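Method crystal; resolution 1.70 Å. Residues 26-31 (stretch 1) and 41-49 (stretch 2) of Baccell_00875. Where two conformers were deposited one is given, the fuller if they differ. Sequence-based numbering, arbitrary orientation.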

# COMPACT_ATOMS: atom_id res chain seq x y z
N ASN A 26 -8.53 13.23 28.15
CA ASN A 26 -8.35 13.63 26.72
C ASN A 26 -9.53 13.12 25.88
O ASN A 26 -10.50 13.86 25.67
CB ASN A 26 -7.00 13.12 26.17
N PHE A 27 -9.49 11.87 25.42
CA PHE A 27 -10.61 11.30 24.65
C PHE A 27 -10.83 9.85 25.07
O PHE A 27 -10.36 8.92 24.41
CB PHE A 27 -10.34 11.36 23.15
CG PHE A 27 -10.13 12.75 22.61
CD1 PHE A 27 -8.86 13.30 22.61
CD2 PHE A 27 -11.18 13.47 22.10
CE1 PHE A 27 -8.64 14.59 22.12
CE2 PHE A 27 -10.98 14.76 21.60
CZ PHE A 27 -9.72 15.32 21.61
N PRO A 28 -11.54 9.65 26.19
CA PRO A 28 -11.75 8.27 26.65
C PRO A 28 -12.52 7.38 25.66
O PRO A 28 -13.45 7.82 24.98
CB PRO A 28 -12.57 8.43 27.95
CG PRO A 28 -12.96 9.86 28.02
CD PRO A 28 -12.06 10.65 27.13
N VAL A 29 -12.12 6.11 25.62
CA VAL A 29 -12.80 5.16 24.80
C VAL A 29 -14.18 4.85 25.40
O VAL A 29 -14.30 4.63 26.62
CB VAL A 29 -11.99 3.85 24.69
CG1 VAL A 29 -12.77 2.84 23.86
CG2 VAL A 29 -10.63 4.11 24.04
N GLU A 30 -15.19 4.84 24.53
CA GLU A 30 -16.52 4.38 24.87
C GLU A 30 -16.94 3.29 23.89
O GLU A 30 -16.49 3.26 22.74
CB GLU A 30 -17.52 5.54 24.84
CG GLU A 30 -17.18 6.64 25.84
CD GLU A 30 -18.25 7.73 25.96
OE1 GLU A 30 -18.86 8.11 24.94
OE2 GLU A 30 -18.45 8.24 27.09
N MET A 31 -17.78 2.39 24.36
CA MET A 31 -18.14 1.22 23.58
C MET A 31 -19.57 0.81 23.81
O MET A 31 -20.14 1.13 24.84
CB MET A 31 -17.19 0.06 23.89
CG MET A 31 -16.55 0.09 25.27
SD MET A 31 -15.75 -1.46 25.71
CE MET A 31 -14.49 -1.39 24.52
N SER A 41 -19.62 -3.82 19.49
CA SER A 41 -20.35 -3.46 18.28
C SER A 41 -20.08 -2.03 17.81
O SER A 41 -20.21 -1.74 16.63
CB SER A 41 -21.86 -3.66 18.50
OG SER A 41 -22.29 -2.81 19.56
N GLU A 42 -19.68 -1.15 18.73
CA GLU A 42 -19.38 0.24 18.44
C GLU A 42 -18.25 0.67 19.35
O GLU A 42 -18.24 0.36 20.54
CB GLU A 42 -20.63 1.08 18.70
CG GLU A 42 -20.61 2.54 18.32
CD GLU A 42 -21.93 3.22 18.76
OE1 GLU A 42 -22.99 2.85 18.19
OE2 GLU A 42 -21.89 4.04 19.71
N LEU A 43 -17.27 1.38 18.80
CA LEU A 43 -16.12 1.86 19.54
C LEU A 43 -15.95 3.31 19.13
O LEU A 43 -15.74 3.60 17.96
CB LEU A 43 -14.88 1.04 19.17
CG LEU A 43 -13.81 0.75 20.23
CD1 LEU A 43 -12.82 -0.27 19.66
CD2 LEU A 43 -13.08 2.02 20.62
N THR A 44 -16.11 4.21 20.10
CA THR A 44 -16.06 5.64 19.84
C THR A 44 -15.15 6.32 20.84
O THR A 44 -14.77 5.73 21.85
CB THR A 44 -17.45 6.30 19.93
OG1 THR A 44 -17.35 7.67 19.56
CG2 THR A 44 -17.98 6.23 21.33
N LEU A 45 -14.79 7.57 20.55
CA LEU A 45 -13.93 8.33 21.44
C LEU A 45 -14.73 9.53 21.95
O LEU A 45 -15.24 10.34 21.14
CB LEU A 45 -12.67 8.77 20.72
CG LEU A 45 -11.78 7.61 20.23
CD1 LEU A 45 -10.64 8.15 19.41
CD2 LEU A 45 -11.24 6.82 21.41
N LYS A 46 -14.87 9.61 23.26
CA LYS A 46 -15.66 10.69 23.87
C LYS A 46 -14.99 12.02 23.59
O LYS A 46 -13.80 12.18 23.85
CB LYS A 46 -15.78 10.48 25.37
CG LYS A 46 -16.83 11.37 26.01
CD LYS A 46 -16.50 11.56 27.48
CE LYS A 46 -17.49 12.49 28.15
NZ LYS A 46 -17.28 12.38 29.62
N GLY A 47 -15.74 12.96 23.03
CA GLY A 47 -15.19 14.27 22.69
C GLY A 47 -14.76 14.41 21.25
O GLY A 47 -14.33 15.49 20.84
N ASP A 48 -14.84 13.33 20.47
CA ASP A 48 -14.71 13.43 19.03
C ASP A 48 -15.99 14.09 18.52
O ASP A 48 -17.05 13.46 18.56
CB ASP A 48 -14.57 12.03 18.41
CG ASP A 48 -14.43 12.07 16.90
OD1 ASP A 48 -14.35 13.17 16.31
OD2 ASP A 48 -14.44 10.96 16.29
N ASN A 49 -15.88 15.33 18.04
CA ASN A 49 -17.06 16.06 17.49
C ASN A 49 -17.67 15.41 16.25
O ASN A 49 -18.84 15.66 15.95
CB ASN A 49 -16.68 17.51 17.13
CG ASN A 49 -16.33 18.34 18.35
OD1 ASN A 49 -16.77 18.06 19.46
ND2 ASN A 49 -15.54 19.37 18.13
O HOH W 1 -13.09 14.09 25.57

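The contact is built on an antiparallel pairing of strand 29-31 with strand 41-45, and its backbone hydrogen bonds are nearly straight. Glu30 and Thr44 form the hydrogen-bonded pair: Glu30 N donates to Thr44 O at 2.9 Å, and Thr44 N donates to Glu30 O at 2.8 Å. One step beyond the strands, Lys46 N donates to Pro28 O at 2.9 Å. Proline lacks an amide hydrogen, so Pro28 can join this ladder only through its carbonyl, which is the role it plays here. Beside these bonds lie weaker CA-H...O contacts, the shortest being Met31 CA to Glu42 O at 3.2 Å, where alpha carbons lie close to carbonyls of the opposing strand.

Alternation along the strands sorts the side chains. Val29, Met31, Leu43 and Leu45 share one face, and three of them pack directly: Val29 CG1 lies 3.4 Å from Leu43 CD2, and Val29 CG2 lies 3.8 Å from Leu45 CD2. Branched aliphatic groups suit this buried position, since the two methyls of Val29 reach two different leucines. Glu30 and Thr44 occupy the other face, which is partly exposed; there Glu30 CB meets Thr44 CG2 at 3.6 Å, so the aliphatic portions of polar residues touch.

At the end of the strand, a type II turn runs from Leu45 to Asp48, closed by Asp48 N donating to Leu45 O at 3.1 Å. Gly47 suits it on two counts: its positive phi would jam a CB against the preceding carbonyl, and an ideal CB would sit a tight 3.4 Å from Phe27 CD2. The Phe27 ring instead lies against the turn backbone, its edge facing Gly47 O, 3.5 Å from CE2.

A water bridges the carbonyls of Asn26 and Lys46, donating to Asn26 O at 2.6 Å and to Lys46 O at 2.7 Å, thereby linking two acceptors that cannot bond each other.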